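PDB 4MZD: nisin leader peptide-processing serine protease NisP from Lactococcus lactis subsp. lactis, which probably acts as a subtilisin-like serine endopeptidase that removes the leader peptide from the nisin precursor during antibiotic biosynthesis. Local coordinates for residues Leu180-Ser183 and Glu184-Ala187; Ile190-Ala193 and Ala194-Gly197; Thr315-Phe318 and Lys319-Gln323; Asp324-Ser328 and Gln329-Leu333. All blocks are in the same frame, centred on the assembly; numbering follows the deposited sequence. Where two conformers were deposited one is given.

The four contacts come in series along the subtilase-family part of the chain and form two pairs. Interactions 1 and 2 share helix 183-195, which runs between strands 169-174 and 200-210 of the large mixed sheet: the first covers its start, the second its end, with centres about 15 Å apart. Interactions 3 and 4 both use helix 316-328, and interaction 4 continues through the turn into helix 332-335; their centres lie about 9 Å apart and they touch through Phe-318 with Phe-326 and Tyr-321 with Tyr-331. Interaction 2 lies across the chain's centre from interactions 3 and 4, about 41 Å from interaction 4 between centres. One pair thus belongs to the sheet-packed body, the other to a surface excursion at its periphery.

Interaction 1 of 4, residues Leu180-Ser183 and Glu184-Ala187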
loop_
_atom_site.group_PDB
_atom_site.type_symbol
_atom_site.label_atom_id
_atom_site.label_comp_id
_atom_site.label_asym_id
_atom_site.label_seq_id
_atom_site.Cartn_x
_atom_site.Cartn_y
_atom_site.Cartn_z
ATOM N N LEU A 180 3.772 -8.244 13.169
ATOM C CA LEU A 180 4.493 -8.460 11.920
ATOM C C LEU A 180 3.872 -9.579 11.079
ATOM O O LEU A 180 2.994 -10.320 11.533
ATOM C CB LEU A 180 5.969 -8.728 12.209
ATOM C CG LEU A 180 6.683 -7.574 12.921
ATOM C CD1 LEU A 180 8.021 -8.023 13.481
ATOM C CD2 LEU A 180 6.854 -6.388 11.977
ATOM N N SER A 181 4.343 -9.687 9.843
ATOM C CA SER A 181 3.854 -10.687 8.911
ATOM C C SER A 181 5.034 -11.427 8.283
ATOM O O SER A 181 6.189 -11.181 8.629
ATOM C CB SER A 181 2.954 -10.017 7.861
ATOM O OG SER A 181 2.410 -10.950 6.945
ATOM N N LYS A 182 4.721 -12.353 7.385
ATOM C CA LYS A 182 5.723 -13.203 6.735
ATOM C C LYS A 182 5.471 -13.236 5.238
ATOM O O LYS A 182 4.322 -13.199 4.799
ATOM C CB LYS A 182 5.649 -14.638 7.269
ATOM C CG LYS A 182 6.007 -14.796 8.736
ATOM C CD LYS A 182 7.506 -14.693 8.966
ATOM C CE LYS A 182 7.874 -15.174 10.358
ATOM N NZ LYS A 182 9.344 -15.126 10.576
ATOM N N SER A 183 6.539 -13.342 4.451
ATOM C CA SER A 183 6.380 -13.400 3.005
ATOM C C SER A 183 5.584 -14.625 2.570
ATOM O O SER A 183 4.872 -14.575 1.577
ATOM C CB SER A 183 7.733 -13.357 2.291
ATOM O OG SER A 183 8.513 -14.493 2.604
ATOM N N GLU A 184 5.703 -15.731 3.298
ATOM C CA GLU A 184 4.920 -16.915 2.954
ATOM C C GLU A 184 3.425 -16.597 2.977
ATOM O O GLU A 184 2.671 -17.051 2.117
ATOM C CB GLU A 184 5.238 -18.081 3.899
ATOM C CG GLU A 184 4.734 -19.446 3.428
ATOM C CD GLU A 184 3.316 -19.767 3.878
ATOM O OE1 GLU A 184 2.794 -19.091 4.790
ATOM O OE2 GLU A 184 2.721 -20.719 3.322
ATOM N N TRP A 185 2.997 -15.816 3.965
ATOM C CA TRP A 185 1.582 -15.482 4.079
ATOM C C TRP A 185 1.178 -14.501 2.979
ATOM O O TRP A 185 0.114 -14.639 2.371
ATOM C CB TRP A 185 1.241 -14.871 5.436
ATOM C CG TRP A 185 1.853 -15.468 6.662
ATOM C CD1 TRP A 185 2.571 -16.631 6.781
ATOM C CD2 TRP A 185 1.817 -14.879 7.959
ATOM N NE1 TRP A 185 2.971 -16.796 8.092
ATOM C CE2 TRP A 185 2.524 -15.727 8.830
ATOM C CE3 TRP A 185 1.241 -13.707 8.471
ATOM C CZ2 TRP A 185 2.680 -15.436 10.184
ATOM C CZ3 TRP A 185 1.391 -13.420 9.812
ATOM C CH2 TRP A 185 2.114 -14.275 10.653
ATOM N N VAL A 186 2.028 -13.511 2.729
ATOM C CA VAL A 186 1.748 -12.520 1.702
ATOM C C VAL A 186 1.668 -13.163 0.319
ATOM O O VAL A 186 0.767 -12.849 -0.465
ATOM C CB VAL A 186 2.772 -11.365 1.730
ATOM C CG1 VAL A 186 2.527 -10.390 0.591
ATOM C CG2 VAL A 186 2.728 -10.644 3.068
ATOM N N ALA A 187 2.594 -14.073 0.026
ATOM C CA ALA A 187 2.575 -14.769 -1.257
ATOM C C ALA A 187 1.286 -15.567 -1.440
ATOM O O ALA A 187 0.677 -15.532 -2.508
ATOM C CB ALA A 187 3.813 -15.666 -1.412
#
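Lys-182 lies across the indole of Trp-185 at the N-cap of helix 183-195, which follows strand 169-174 in this subtilisin-like fold. Its CB makes a CH-pi contact over the five-membered ring, 3.6 Å from the centroid of the Trp-185 pyrrole and only 11° off the normal. The first torsion of Lys-182 sets its CG 3.6 Å from CE2 of Trp-185; the bend at chi2 then takes CD and the amine off the indole, toward a salt bridge with Asp-128. The indole reaches back under the incoming loop because its CG is anti to its own carbonyl carbon (chi1 -42°). Farther along the six-membered ring, Ser-181 OG packs 3.4 Å from Trp-185 CE3.

The backbone opens the helix in the usual way. Lys-182 O accepts a nearly straight bond from Val-186 N at 3.1 Å, in the carbonyl plane, and a weak, strongly bent one from Trp-185 N; Ser-183 O takes the next, from Ala-187 N at 2.8 Å.

Second-shell groups set these pieces in place. Ser-181 OG is bonded to Val-175 O, and Ser-183 OG to Glu-224 on the neighbouring helix 222-238, whose Tyr-228 also packs on Val-186. Glu-184 OE1 lies at the edge of the indole, in its plane, and OE2 forms a salt bridge with Arg-188 one turn on. One methyl of Val-186, CG2, rests 3.5 Å from Lys-182 O.

Interaction 2 of 4, residues Ile190-Ala193 and Ala194-Gly197; sequences IRRA and ADDG
Asp-196 OD1 is held by two N-H groups of one arginine: Arg-192 NH2 at 2.8 Å in a salt bridge, and Arg-192 NE in a weaker, more bent bond. NH2 comes to the syn side of OD1 but 33° out of the carboxylate plane, and the two flat groups are turned 29° from each other, so this is a skewed grip rather than a flat paired one. Arg-192 reaches it by setting CG anti to its backbone N (chi1 -172°) and then folding at chi2 and chi3, which bends the chain forward along the helix to the residue one turn on. Two conformers of this arginine were deposited, so the arrangement belongs to one of them. In it the guanidinium also lies with one face over Asp-195, whose CB is 3.3 Å from Arg-192 NH2.

Underneath, helix 183-195 runs out in regular bonds, Asp-195 N to Arg-191 O at 2.8 Å and Asp-196 N to Arg-192 O at 2.9 Å. Gly-197, with positive phi, then turns the chain away in a Schellman motif, its N 3.0 Å from Ala-194 O. The other carboxylate oxygens have partners beyond the turn: Asp-196 OD2 bonds to Tyr-173 OH of strand 169-174, and Asp-195 OD1 to Tyr-234 OH of helix 222-238. Two acids beside the carbonyl-rich end of a helix would probably be unfavourable alone; the arginine and the two phenols probably offset much of that cost.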
loop_
_atom_site.group_PDB
_atom_site.type_symbol
_atom_site.label_atom_id
_atom_site.label_comp_id
_atom_site.label_asym_id
_atom_site.label_seq_id
_atom_site.Cartn_x
_atom_site.Cartn_y
_atom_site.Cartn_z
ATOM N N ILE A 190 -1.470 -13.102 -2.251
ATOM C CA ILE A 190 -1.431 -12.629 -3.630
ATOM C C ILE A 190 -2.104 -13.641 -4.553
ATOM O O ILE A 190 -2.935 -13.285 -5.389
ATOM C CB ILE A 190 0.020 -12.370 -4.089
ATOM C CG1 ILE A 190 0.605 -11.154 -3.356
ATOM C CG2 ILE A 190 0.075 -12.181 -5.602
ATOM C CD1 ILE A 190 2.125 -11.036 -3.479
ATOM N N ARG A 191 -1.751 -14.910 -4.390
ATOM C CA ARG A 191 -2.344 -15.960 -5.212
ATOM C C ARG A 191 -3.854 -16.038 -5.013
ATOM O O ARG A 191 -4.613 -16.162 -5.979
ATOM C CB ARG A 191 -1.709 -17.311 -4.894
ATOM C CG ARG A 191 -0.249 -17.395 -5.265
ATOM C CD ARG A 191 0.329 -18.736 -4.855
ATOM N NE ARG A 191 1.764 -18.798 -5.098
ATOM C CZ ARG A 191 2.309 -19.192 -6.243
ATOM N NH1 ARG A 191 1.534 -19.569 -7.257
ATOM N NH2 ARG A 191 3.631 -19.207 -6.374
ATOM N N ARG A 192 -4.285 -15.968 -3.759
ATOM C CA ARG A 192 -5.705 -16.061 -3.430
ATOM C C ARG A 192 -6.490 -14.874 -3.985
ATOM O O ARG A 192 -7.591 -15.036 -4.513
ATOM C CB ARG A 192 -5.889 -16.152 -1.913
ATOM C CG ARG A 192 -7.310 -16.436 -1.458
ATOM C CD ARG A 192 -7.760 -17.831 -1.880
ATOM N NE ARG A 192 -8.585 -17.803 -3.081
ATOM C CZ ARG A 192 -8.949 -18.889 -3.755
ATOM N NH1 ARG A 192 -8.536 -20.085 -3.356
ATOM N NH2 ARG A 192 -9.713 -18.781 -4.832
ATOM N N ALA A 193 -5.924 -13.679 -3.863
ATOM C CA ALA A 193 -6.575 -12.488 -4.389
ATOM C C ALA A 193 -6.727 -12.579 -5.905
ATOM O O ALA A 193 -7.751 -12.175 -6.447
ATOM C CB ALA A 193 -5.802 -11.245 -3.995
ATOM N N ALA A 194 -5.713 -13.105 -6.587
ATOM C CA ALA A 194 -5.783 -13.283 -8.033
ATOM C C ALA A 194 -6.806 -14.355 -8.399
ATOM O O ALA A 194 -7.594 -14.183 -9.336
ATOM C CB ALA A 194 -4.416 -13.631 -8.590
ATOM N N ASP A 195 -6.807 -15.456 -7.655
ATOM C CA ASP A 195 -7.774 -16.526 -7.898
ATOM C C ASP A 195 -9.217 -16.066 -7.707
ATOM O O ASP A 195 -10.117 -16.561 -8.375
ATOM C CB ASP A 195 -7.477 -17.735 -7.014
ATOM C CG ASP A 195 -6.288 -18.540 -7.514
ATOM O OD1 ASP A 195 -6.001 -18.470 -8.724
ATOM O OD2 ASP A 195 -5.641 -19.233 -6.699
ATOM N N ASP A 196 -9.426 -15.117 -6.798
ATOM C CA ASP A 196 -10.757 -14.585 -6.533
ATOM C C ASP A 196 -11.177 -13.516 -7.546
ATOM O O ASP A 196 -12.264 -12.950 -7.436
ATOM C CB ASP A 196 -10.844 -14.009 -5.121
ATOM C CG ASP A 196 -10.791 -15.067 -4.031
ATOM O OD1 ASP A 196 -10.950 -16.274 -4.325
ATOM O OD2 ASP A 196 -10.605 -14.663 -2.861
ATOM N N GLY A 197 -10.310 -13.220 -8.512
ATOM C CA GLY A 197 -10.668 -12.333 -9.606
ATOM C C GLY A 197 -10.449 -10.849 -9.368
ATOM O O GLY A 197 -10.967 -10.026 -10.123
#

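Interaction 3 of 4, residues Thr315-Phe318 and Lys319-Gln323; sequences TANF and KKYGQ
Lys-319 N bonds to Thr-315 O at 2.9 Å in the first turn of helix 316-328, and the regular backbone series runs on as far as Gly-322 N on Phe-318 O, also 2.9 Å, although Gly-322 already has positive phi.

Side-chain packing follows the same spacing. Asn-317 and Tyr-321, one turn apart, lie side by side and point the same way, with the amide and ring planes only 12° apart; Asn-317 OD1 is 3.6 Å from Tyr-321 CE2. Phe-318 CE1 meets Gln-323 CB at 3.9 Å, and Lys-319 CE packs against Thr-315 OG1 at 3.5 Å. Farther along the chain, Phe-318 meets Phe-326 edge-to-face and Tyr-321 stacks on Tyr-331.

Among the polar side chains, Thr-315 sits at the N-cap but caps nothing with its hydroxyl: OG1 is bonded to Asp-299. Asn-317 ND2 is bonded to Asp-335, which helps fix the amide flip and presents OD1 to two waters that both donate to it. Two waters link Asn-317 to Lys-320, the second only weakly at the lysine. The first, 2.7 Å from Asn-317 OD1, accepts from Lys-320 NZ at 3.0 Å.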
loop_
_atom_site.group_PDB
_atom_site.type_symbol
_atom_site.label_atom_id
_atom_site.label_comp_id
_atom_site.label_asym_id
_atom_site.label_seq_id
_atom_site.Cartn_x
_atom_site.Cartn_y
_atom_site.Cartn_z
ATOM N N THR A 315 6.359 13.700 8.219
ATOM C CA THR A 315 6.722 13.746 9.632
ATOM C C THR A 315 7.754 14.838 9.931
ATOM O O THR A 315 8.289 14.909 11.033
ATOM C CB THR A 315 7.213 12.375 10.177
ATOM O OG1 THR A 315 8.179 11.800 9.287
ATOM C CG2 THR A 315 6.052 11.410 10.315
ATOM N N ALA A 316 8.010 15.709 8.964
ATOM C CA ALA A 316 9.061 16.711 9.143
ATOM C C ALA A 316 8.767 17.661 10.300
ATOM O O ALA A 316 9.660 17.987 11.085
ATOM C CB ALA A 316 9.280 17.479 7.862
ATOM N N ASN A 317 7.523 18.116 10.405
ATOM C CA ASN A 317 7.168 19.030 11.484
ATOM C C ASN A 317 7.000 18.316 12.812
ATOM O O ASN A 317 7.378 18.839 13.853
ATOM C CB ASN A 317 5.940 19.852 11.119
ATOM C CG ASN A 317 6.176 20.688 9.893
ATOM O OD1 ASN A 317 7.182 21.392 9.809
ATOM N ND2 ASN A 317 5.285 20.589 8.917
ATOM N N PHE A 318 6.448 17.107 12.779
ATOM C CA PHE A 318 6.415 16.302 13.986
ATOM C C PHE A 318 7.818 16.192 14.590
ATOM O O PHE A 318 8.005 16.352 15.801
ATOM C CB PHE A 318 5.860 14.907 13.705
ATOM C CG PHE A 318 5.661 14.091 14.947
ATOM C CD1 PHE A 318 4.436 14.071 15.587
ATOM C CD2 PHE A 318 6.708 13.363 15.496
ATOM C CE1 PHE A 318 4.252 13.332 16.739
ATOM C CE2 PHE A 318 6.529 12.624 16.648
ATOM C CZ PHE A 318 5.299 12.608 17.269
ATOM N N LYS A 319 8.804 15.907 13.747
ATOM C CA LYS A 319 10.170 15.725 14.219
ATOM C C LYS A 319 10.809 17.015 14.726
ATOM O O LYS A 319 11.567 16.993 15.696
ATOM C CB LYS A 319 11.021 15.125 13.110
ATOM C CG LYS A 319 10.700 13.692 12.829
ATOM C CD LYS A 319 11.480 13.214 11.633
ATOM C CE LYS A 319 11.089 11.806 11.280
ATOM N NZ LYS A 319 11.119 10.931 12.477
ATOM N N LYS A 320 10.527 18.133 14.072
ATOM C CA LYS A 320 11.086 19.406 14.514
ATOM C C LYS A 320 10.482 19.891 15.822
ATOM O O LYS A 320 11.193 20.402 16.686
ATOM C CB LYS A 320 10.882 20.494 13.465
ATOM C CG LYS A 320 11.818 20.412 12.293
ATOM C CD LYS A 320 11.852 21.723 11.533
ATOM C CE LYS A 320 10.552 21.978 10.801
ATOM N NZ LYS A 320 10.662 23.167 9.914
ATOM N N TYR A 321 9.168 19.758 15.958
ATOM C CA TYR A 321 8.461 20.464 17.019
ATOM C C TYR A 321 8.032 19.596 18.185
ATOM O O TYR A 321 7.746 20.109 19.260
ATOM C CB TYR A 321 7.262 21.216 16.439
ATOM C CG TYR A 321 7.663 22.143 15.317
ATOM C CD1 TYR A 321 8.688 23.061 15.492
ATOM C CD2 TYR A 321 7.058 22.069 14.073
ATOM C CE1 TYR A 321 9.080 23.900 14.470
ATOM C CE2 TYR A 321 7.447 22.898 13.042
ATOM C CZ TYR A 321 8.461 23.809 13.246
ATOM O OH TYR A 321 8.850 24.636 12.224
ATOM N N GLY A 322 7.988 18.288 17.974
ATOM C CA GLY A 322 7.526 17.383 19.003
ATOM C C GLY A 322 6.016 17.267 19.019
ATOM O O GLY A 322 5.290 18.115 18.485
ATOM N N GLN A 323 5.549 16.209 19.659
ATOM C CA GLN A 323 4.143 15.855 19.651
ATOM C C GLN A 323 3.214 16.945 20.189
ATOM O O GLN A 323 2.172 17.221 19.596
ATOM C CB GLN A 323 3.967 14.570 20.445
ATOM C CG GLN A 323 2.562 14.063 20.486
ATOM C CD GLN A 323 2.497 12.717 21.149
ATOM O OE1 GLN A 323 2.512 12.613 22.376
ATOM N NE2 GLN A 323 2.464 11.671 20.341
HETATM O O HOH W 1 7.887 23.950 9.269
HETATM O O HOH W 2 8.749 21.596 7.452
#

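Interaction 4 of 4, residues Asp324-Ser328 and Gln329-Leu333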
loop_
_atom_site.group_PDB
_atom_site.type_symbol
_atom_site.label_atom_id
_atom_site.label_comp_id
_atom_site.label_asym_id
_atom_site.label_seq_id
_atom_site.Cartn_x
_atom_site.Cartn_y
_atom_site.Cartn_z
ATOM N N ASP A 324 3.572 17.569 21.305
ATOM C CA ASP A 324 2.668 18.546 21.906
ATOM C C ASP A 324 2.375 19.712 20.968
ATOM O O ASP A 324 1.221 20.089 20.775
ATOM C CB ASP A 324 3.217 19.047 23.241
ATOM C CG ASP A 324 3.218 17.969 24.303
ATOM O OD1 ASP A 324 2.303 17.116 24.277
ATOM O OD2 ASP A 324 4.130 17.966 25.154
ATOM N N LYS A 325 3.425 20.278 20.387
ATOM C CA LYS A 325 3.284 21.412 19.479
ATOM C C LYS A 325 2.679 20.989 18.140
ATOM O O LYS A 325 1.898 21.725 17.539
ATOM C CB LYS A 325 4.642 22.093 19.271
ATOM C CG LYS A 325 4.660 23.208 18.225
ATOM C CD LYS A 325 5.973 23.987 18.253
ATOM C CE LYS A 325 6.082 24.934 17.062
ATOM N NZ LYS A 325 7.332 25.752 17.101
ATOM N N PHE A 326 3.060 19.806 17.667
ATOM C CA PHE A 326 2.498 19.246 16.444
ATOM C C PHE A 326 0.981 19.227 16.534
ATOM O O PHE A 326 0.277 19.594 15.592
ATOM C CB PHE A 326 3.040 17.826 16.232
ATOM C CG PHE A 326 2.535 17.146 14.984
ATOM C CD1 PHE A 326 2.999 17.520 13.731
ATOM C CD2 PHE A 326 1.611 16.113 15.068
ATOM C CE1 PHE A 326 2.532 16.891 12.592
ATOM C CE2 PHE A 326 1.153 15.474 13.929
ATOM C CZ PHE A 326 1.615 15.859 12.692
ATOM N N VAL A 327 0.479 18.795 17.683
ATOM C CA VAL A 327 -0.952 18.696 17.890
ATOM C C VAL A 327 -1.559 20.057 18.240
ATOM O O VAL A 327 -2.523 20.485 17.614
ATOM C CB VAL A 327 -1.291 17.649 18.971
ATOM C CG1 VAL A 327 -2.784 17.635 19.257
ATOM C CG2 VAL A 327 -0.820 16.269 18.538
ATOM N N SER A 328 -0.991 20.748 19.223
ATOM C CA SER A 328 -1.594 21.994 19.693
ATOM C C SER A 328 -1.604 23.102 18.637
ATOM O O SER A 328 -2.485 23.964 18.644
ATOM C CB SER A 328 -0.917 22.486 20.973
ATOM O OG SER A 328 0.345 23.059 20.694
ATOM N N GLN A 329 -0.630 23.086 17.732
ATOM C CA GLN A 329 -0.583 24.097 16.678
ATOM C C GLN A 329 -1.222 23.606 15.375
ATOM O O GLN A 329 -1.210 24.314 14.366
ATOM C CB GLN A 329 0.849 24.590 16.443
ATOM C CG GLN A 329 1.451 25.292 17.653
ATOM C CD GLN A 329 2.787 25.952 17.360
ATOM O OE1 GLN A 329 3.262 25.945 16.224
ATOM N NE2 GLN A 329 3.400 26.527 18.388
ATOM N N GLY A 330 -1.771 22.391 15.398
ATOM C CA GLY A 330 -2.566 21.880 14.294
ATOM C C GLY A 330 -1.804 21.461 13.049
ATOM O O GLY A 330 -2.392 21.391 11.965
ATOM N N TYR A 331 -0.514 21.163 13.188
ATOM C CA TYR A 331 0.275 20.718 12.044
ATOM C C TYR A 331 -0.321 19.479 11.390
ATOM O O TYR A 331 -0.231 19.311 10.170
ATOM C CB TYR A 331 1.721 20.435 12.461
ATOM C CG TYR A 331 2.560 21.675 12.668
ATOM C CD1 TYR A 331 3.208 22.275 11.598
ATOM C CD2 TYR A 331 2.694 22.252 13.927
ATOM C CE1 TYR A 331 3.975 23.408 11.776
ATOM C CE2 TYR A 331 3.461 23.387 14.112
ATOM C CZ TYR A 331 4.095 23.956 13.032
ATOM O OH TYR A 331 4.856 25.084 13.205
ATOM N N TYR A 332 -0.911 18.605 12.202
ATOM C CA TYR A 332 -1.448 17.350 11.685
ATOM C C TYR A 332 -2.530 17.568 10.627
ATOM O O TYR A 332 -2.742 16.702 9.787
ATOM C CB TYR A 332 -1.997 16.472 12.818
ATOM C CG TYR A 332 -3.170 17.091 13.534
ATOM C CD1 TYR A 332 -4.473 16.830 13.131
ATOM C CD2 TYR A 332 -2.976 17.941 14.609
ATOM C CE1 TYR A 332 -5.542 17.401 13.779
ATOM C CE2 TYR A 332 -4.035 18.516 15.263
ATOM C CZ TYR A 332 -5.319 18.244 14.843
ATOM O OH TYR A 332 -6.380 18.823 15.494
ATOM N N LEU A 333 -3.224 18.705 10.673
ATOM C CA LEU A 333 -4.322 18.949 9.742
ATOM C C LEU A 333 -3.866 18.950 8.291
ATOM O O LEU A 333 -4.613 18.545 7.395
ATOM C CB LEU A 333 -5.010 20.276 10.059
ATOM C CG LEU A 333 -5.727 20.347 11.404
ATOM C CD1 LEU A 333 -6.015 21.789 11.779
ATOM C CD2 LEU A 333 -7.016 19.535 11.360
#
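Phe-326 packs its ring against the first residues after the Schellman turn, Tyr-331 and Tyr-332: CD1 meets CB of Tyr-331 at 3.4 Å, and CE2 on the other side of the ring meets CB of Tyr-332 at 3.5 Å. The Tyr-332 backbone N lies over one face of the phenyl, offset toward its rim. With CG anti to the backbone N (chi1 180°), the Phe-326 ring is laid along the flank of helix 316-328, and the chain after Gly-330 folds back to meet it. Trp-336 also meets this ring, so the buried phenyl packs between helix 316-328 and helix 332-335.

The two tyrosines leave this centre in different directions. Tyr-331 turns its edge to Lys-325 O, with CD2 3.7 Å from it. Tyr-332 goes the other way, its CE2 edge 3.4 Å from Val-327 O and its ring edge-to-face with Tyr-348.

Just before them the backbone reverses in a Schellman motif. Gly-330, at positive phi (74°), donates from N to Val-327 O at 3.0 Å, coming from well above the carbonyl plane, while Tyr-331 N gives a weak bond to Phe-326 O; Gln-329 N to Lys-325 O is the last ordinary helical bond.

At the outer edge the extended Lys-325 chain crosses the Gln-329 amide, bringing CE to 3.1 Å from OE1. That is a contact through carbon, with NZ lying farther away, so any attraction between the ammonium and the amide oxygen is probably modest, and the turn probably depends chiefly on its aromatic packing and backbone bonds.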